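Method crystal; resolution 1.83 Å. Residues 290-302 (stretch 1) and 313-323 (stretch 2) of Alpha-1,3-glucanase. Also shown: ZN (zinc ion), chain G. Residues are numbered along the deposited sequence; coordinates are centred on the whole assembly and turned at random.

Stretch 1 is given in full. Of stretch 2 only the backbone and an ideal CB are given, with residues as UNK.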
# COMPACT_ATOMS: atom_id res chain seq x y z
N SER A 290 2.96 -15.95 -3.41
CA SER A 290 2.22 -16.01 -4.66
C SER A 290 0.80 -15.50 -4.48
O SER A 290 0.18 -15.70 -3.43
CB SER A 290 2.19 -17.44 -5.22
OG SER A 290 1.33 -17.54 -6.35
N ARG A 291 0.28 -14.84 -5.52
CA ARG A 291 -1.13 -14.49 -5.59
C ARG A 291 -2.03 -15.67 -5.93
O ARG A 291 -3.26 -15.53 -5.83
CB ARG A 291 -1.36 -13.39 -6.64
CG ARG A 291 -0.93 -12.01 -6.22
CD ARG A 291 -1.46 -10.96 -7.20
NE ARG A 291 -2.91 -10.81 -7.12
CZ ARG A 291 -3.59 -9.87 -7.78
NH1 ARG A 291 -2.94 -9.01 -8.56
NH2 ARG A 291 -4.91 -9.78 -7.66
N TYR A 292 -1.46 -16.80 -6.35
CA TYR A 292 -2.24 -17.97 -6.76
C TYR A 292 -3.34 -17.60 -7.76
O TYR A 292 -4.48 -18.06 -7.65
CB TYR A 292 -2.84 -18.68 -5.55
CG TYR A 292 -1.85 -19.40 -4.65
CD1 TYR A 292 -1.38 -20.67 -4.98
CD2 TYR A 292 -1.42 -18.83 -3.45
CE1 TYR A 292 -0.51 -21.35 -4.15
CE2 TYR A 292 -0.54 -19.50 -2.62
CZ TYR A 292 -0.09 -20.76 -2.98
OH TYR A 292 0.78 -21.44 -2.15
N GLY A 293 -3.01 -16.73 -8.71
CA GLY A 293 -3.97 -16.29 -9.71
C GLY A 293 -5.32 -15.81 -9.19
O GLY A 293 -6.37 -16.26 -9.67
N GLU A 294 -5.31 -14.90 -8.21
CA GLU A 294 -6.49 -14.36 -7.54
C GLU A 294 -7.24 -15.38 -6.69
O GLU A 294 -8.34 -15.08 -6.20
CB GLU A 294 -7.48 -13.72 -8.53
CG GLU A 294 -6.87 -12.64 -9.41
CD GLU A 294 -6.62 -13.11 -10.83
OE1 GLU A 294 -5.49 -13.52 -11.14
OE2 GLU A 294 -7.57 -13.06 -11.65
N GLN A 295 -6.68 -16.57 -6.48
CA GLN A 295 -7.28 -17.58 -5.63
C GLN A 295 -6.50 -17.80 -4.34
O GLN A 295 -6.64 -18.86 -3.72
CB GLN A 295 -7.41 -18.92 -6.37
CG GLN A 295 -8.31 -18.92 -7.60
CD GLN A 295 -8.35 -20.29 -8.28
OE1 GLN A 295 -8.82 -21.27 -7.69
NE2 GLN A 295 -7.84 -20.36 -9.50
N ALA A 296 -5.68 -16.83 -3.93
CA ALA A 296 -4.84 -17.04 -2.75
C ALA A 296 -5.68 -17.15 -1.48
O ALA A 296 -5.34 -17.92 -0.58
CB ALA A 296 -3.80 -15.92 -2.62
N VAL A 297 -6.77 -16.38 -1.40
CA VAL A 297 -7.61 -16.28 -0.20
C VAL A 297 -6.72 -16.12 1.03
O VAL A 297 -6.80 -16.89 1.99
CB VAL A 297 -8.54 -17.49 -0.07
CG1 VAL A 297 -9.63 -17.22 0.98
CG2 VAL A 297 -9.17 -17.78 -1.42
N TYR A 298 -5.86 -15.11 1.01
CA TYR A 298 -4.78 -15.00 1.99
C TYR A 298 -4.50 -13.51 2.20
O TYR A 298 -3.36 -13.05 2.12
CB TYR A 298 -3.57 -15.80 1.50
CG TYR A 298 -2.52 -16.25 2.51
CD1 TYR A 298 -2.05 -15.40 3.50
CD2 TYR A 298 -1.96 -17.52 2.42
CE1 TYR A 298 -1.06 -15.81 4.39
CE2 TYR A 298 -0.96 -17.94 3.29
CZ TYR A 298 -0.51 -17.07 4.28
OH TYR A 298 0.47 -17.47 5.16
N LYS A 299 -5.56 -12.74 2.39
CA LYS A 299 -5.41 -11.34 2.74
C LYS A 299 -5.19 -11.21 4.24
O LYS A 299 -5.55 -12.10 5.02
CB LYS A 299 -6.64 -10.52 2.31
CG LYS A 299 -6.95 -10.55 0.81
CD LYS A 299 -8.01 -11.60 0.47
CE LYS A 299 -8.48 -11.45 -0.99
NZ LYS A 299 -9.53 -12.44 -1.36
N GLY A 300 -4.58 -10.09 4.65
CA GLY A 300 -4.35 -9.88 6.07
C GLY A 300 -5.63 -9.92 6.88
O GLY A 300 -5.72 -10.60 7.92
N PHE A 301 -6.66 -9.22 6.41
CA PHE A 301 -7.97 -9.17 7.05
C PHE A 301 -9.03 -9.37 5.99
O PHE A 301 -8.99 -8.71 4.95
CB PHE A 301 -8.19 -7.83 7.77
CG PHE A 301 -7.17 -7.51 8.82
CD1 PHE A 301 -7.28 -8.04 10.10
CD2 PHE A 301 -6.11 -6.66 8.54
CE1 PHE A 301 -6.34 -7.73 11.08
CE2 PHE A 301 -5.17 -6.34 9.52
CZ PHE A 301 -5.28 -6.88 10.78
N MET A 302 -10.01 -10.24 6.26
CA MET A 302 -10.96 -10.69 5.25
C MET A 302 -12.37 -10.82 5.81
O MET A 302 -12.56 -10.99 7.01
CB MET A 302 -10.58 -12.07 4.68
CG MET A 302 -9.27 -12.12 3.96
SD MET A 302 -8.84 -13.84 3.54
CE MET A 302 -7.96 -14.38 5.02
N UNK A 313 -3.98 1.06 14.11
CA UNK A 313 -2.64 0.87 14.66
C UNK A 313 -2.16 -0.57 14.44
O UNK A 313 -1.70 -1.26 15.35
CB UNK A 313 -2.62 1.21 16.15
N UNK A 314 -2.31 -1.04 13.20
CA UNK A 314 -1.77 -2.34 12.83
C UNK A 314 -0.70 -2.13 11.76
O UNK A 314 -0.63 -1.09 11.10
CB UNK A 314 -2.87 -3.28 12.33
N UNK A 315 0.14 -3.15 11.61
CA UNK A 315 1.25 -3.16 10.66
C UNK A 315 1.19 -4.51 9.97
O UNK A 315 1.40 -5.54 10.62
CB UNK A 315 2.60 -2.92 11.34
N UNK A 316 0.83 -4.54 8.69
CA UNK A 316 0.62 -5.80 7.98
C UNK A 316 1.34 -5.77 6.65
O UNK A 316 1.33 -4.75 5.94
CB UNK A 316 -0.87 -6.07 7.77
N UNK A 317 2.00 -6.88 6.31
CA UNK A 317 2.75 -6.93 5.06
C UNK A 317 2.82 -8.36 4.54
O UNK A 317 2.66 -9.33 5.29
CB UNK A 317 4.16 -6.36 5.25
N UNK A 318 3.07 -8.46 3.23
CA UNK A 318 3.33 -9.72 2.53
C UNK A 318 2.09 -10.59 2.38
O UNK A 318 2.19 -11.79 2.12
CB UNK A 318 4.41 -10.51 3.27
N UNK A 319 0.90 -10.01 2.52
CA UNK A 319 -0.32 -10.77 2.27
C UNK A 319 -0.75 -10.59 0.82
O UNK A 319 -0.18 -9.81 0.07
CB UNK A 319 -1.44 -10.34 3.22
N UNK A 320 -1.78 -11.35 0.43
CA UNK A 320 -2.35 -11.18 -0.90
C UNK A 320 -2.84 -9.75 -1.09
O UNK A 320 -2.51 -9.10 -2.09
CB UNK A 320 -3.49 -12.17 -1.13
N UNK A 321 -3.63 -9.27 -0.14
CA UNK A 321 -3.97 -7.87 0.03
C UNK A 321 -3.84 -7.57 1.51
O UNK A 321 -3.91 -8.48 2.34
CB UNK A 321 -5.37 -7.55 -0.49
N UNK A 322 -3.68 -6.29 1.85
CA UNK A 322 -3.70 -5.92 3.25
C UNK A 322 -5.06 -6.20 3.88
O UNK A 322 -5.16 -6.92 4.88
CB UNK A 322 -3.34 -4.44 3.41
N UNK A 323 -6.09 -5.61 3.28
CA UNK A 323 -7.49 -5.77 3.68
C UNK A 323 -8.33 -6.09 2.45
O UNK A 323 -8.21 -5.41 1.43
CB UNK A 323 -8.01 -4.51 4.38
ZN ZN G . -7.13 -13.59 -13.57

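Position 313 lies far from stretch 1, with phi and psi of 54° and 48°. This left-handed backbone favours glycine, asparagine or aspartate. The residue is Asn313, at a corner of the chain.

At 314 the CA-to-CB bond points toward stretch 1, and the ideal CB is 4.6 Å from Phe301 CZ. The backbone is extended, so a branched or other apolar side chain would suit. The residue is Val314; its CG2 lies 4.2 Å from Phe301 CE2.

Position 315 points away, so stretch 1 sets no preference. It is Trp315.

Position 316 points toward stretch 1 again, as expected two residues along a strand. Its ideal CB is 4.6 Å from Phe301 CE2 and 5.4 Å from Gly300 CA. That leaves room for a modest apolar group, such as valine, isoleucine or leucine. The residue is Val316, chi1 m, with CG1 3.6 Å from Phe301 CE2. Val314 and Val316 thus both pack on the Phe301 ring.

Position 317 is out of reach of stretch 1, which gives no clue. It is Glu317, bound elsewhere in the structure.

Position 318 has phi 71° and psi 19°, which would suit glycine or asparagine. Nothing of stretch 1 is near its CB. The residue is His318, whose side chain leads away.

Position 319 points toward stretch 1. Its ideal CB is 3.5 Å from both Gly300 N and Tyr298 O. Gly300 offers a bare CA, and the Tyr298 ring is nearby, so a flat or apolar side chain would fit. The residue is Phe319. Gly300 CA sits over one face of its ring, 3.8 Å from the centroid, in a CH-pi contact. Phe319 CD1 meets Tyr298 CD1 at 3.8 Å, at the edge of the tyrosine ring.

Position 320 points toward the loop of stretch 1. Its backbone N donates to Tyr298 O at 2.9 Å. Ahead lie Tyr298 N and the amine of Lys299; the guanidinium of Arg291 lies to one side, its CZ 7.0 Å from the ideal CB. An acceptor suits, preferably an acid; glutamate or glutamine could reach Tyr298 N. The residue is Glu320, extended with chi1 and chi2 both t. OE1 accepts from Tyr298 N at 2.9 Å and forms a long salt bridge with Lys299 NZ at 3.8 Å. OE2 receives hydrogen bonds from waters 1, 2 and 3. Water 1 accepts from Arg291 NE, water 2 from Arg291 NH2 and water 3 from Lys299 NZ, so the waters link the acid to both basic side chains.

Position 321 points sideways, with its ideal CB 3.6 Å from Lys299 CG. A small or slim side chain would suit. The residue is Cys321; its O accepts from Gly300 N at 2.9 Å.

Position 322 points away, so stretch 1 does not restrict it. It is Gly322, whose O accepts from Phe301 N at 3.1 Å.

Position 323 pairs with Phe301 in a parallel bridge, with both CBs on the same face. Aromatic or large aliphatic residues would suit. Phe323 forms an offset stack with the Phe301 ring, centroids 4.6 Å apart.

Stretch 2 (313-323) NVWVEHFECGF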
# COMPACT_ATOMS: atom_id res chain seq x y z
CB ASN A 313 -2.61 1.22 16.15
CG ASN A 313 -2.90 2.69 16.40
OD1 ASN A 313 -4.06 3.10 16.48
ND2 ASN A 313 -1.84 3.48 16.52
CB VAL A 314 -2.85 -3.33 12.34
CG1 VAL A 314 -3.84 -3.67 13.46
CG2 VAL A 314 -3.58 -2.79 11.09
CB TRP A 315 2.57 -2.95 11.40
CG TRP A 315 3.78 -2.66 10.55
CD1 TRP A 315 3.88 -2.78 9.20
CD2 TRP A 315 5.05 -2.21 11.02
NE1 TRP A 315 5.15 -2.40 8.79
CE2 TRP A 315 5.88 -2.05 9.90
CE3 TRP A 315 5.57 -1.91 12.29
CZ2 TRP A 315 7.21 -1.62 10.00
CZ3 TRP A 315 6.89 -1.47 12.39
CH2 TRP A 315 7.69 -1.32 11.25
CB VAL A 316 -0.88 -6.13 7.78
CG1 VAL A 316 -1.56 -6.29 9.14
CG2 VAL A 316 -1.58 -5.07 6.92
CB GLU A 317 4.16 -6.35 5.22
CG GLU A 317 5.03 -6.93 6.30
CD GLU A 317 6.37 -6.19 6.46
OE1 GLU A 317 6.65 -5.26 5.67
OE2 GLU A 317 7.13 -6.53 7.39
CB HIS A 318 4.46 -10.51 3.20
CG HIS A 318 5.71 -9.71 3.39
ND1 HIS A 318 6.50 -9.81 4.51
CD2 HIS A 318 6.29 -8.78 2.59
CE1 HIS A 318 7.52 -8.98 4.40
NE2 HIS A 318 7.42 -8.35 3.24
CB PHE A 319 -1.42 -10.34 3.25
CG PHE A 319 -1.13 -10.75 4.67
CD1 PHE A 319 -1.50 -12.01 5.13
CD2 PHE A 319 -0.44 -9.90 5.52
CE1 PHE A 319 -1.21 -12.41 6.43
CE2 PHE A 319 -0.15 -10.28 6.83
CZ PHE A 319 -0.52 -11.55 7.28
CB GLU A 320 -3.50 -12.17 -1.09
CG GLU A 320 -4.26 -12.00 -2.39
CD GLU A 320 -5.50 -12.87 -2.44
OE1 GLU A 320 -5.90 -13.39 -1.38
OE2 GLU A 320 -6.08 -13.02 -3.53
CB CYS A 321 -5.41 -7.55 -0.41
SG CYS A 321 -5.88 -8.09 -2.07
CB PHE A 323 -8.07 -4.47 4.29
CG PHE A 323 -7.50 -4.11 5.64
CD1 PHE A 323 -6.21 -3.61 5.75
CD2 PHE A 323 -8.27 -4.24 6.77
CE1 PHE A 323 -5.70 -3.25 7.00
CE2 PHE A 323 -7.77 -3.89 8.01
CZ PHE A 323 -6.49 -3.39 8.13
O HOH W 1 -4.78 -12.49 -5.64
O HOH W 2 -6.84 -10.80 -5.27
O HOH W 3 -8.13 -14.57 -3.32
O HOH W 4 -9.00 -12.83 -14.86
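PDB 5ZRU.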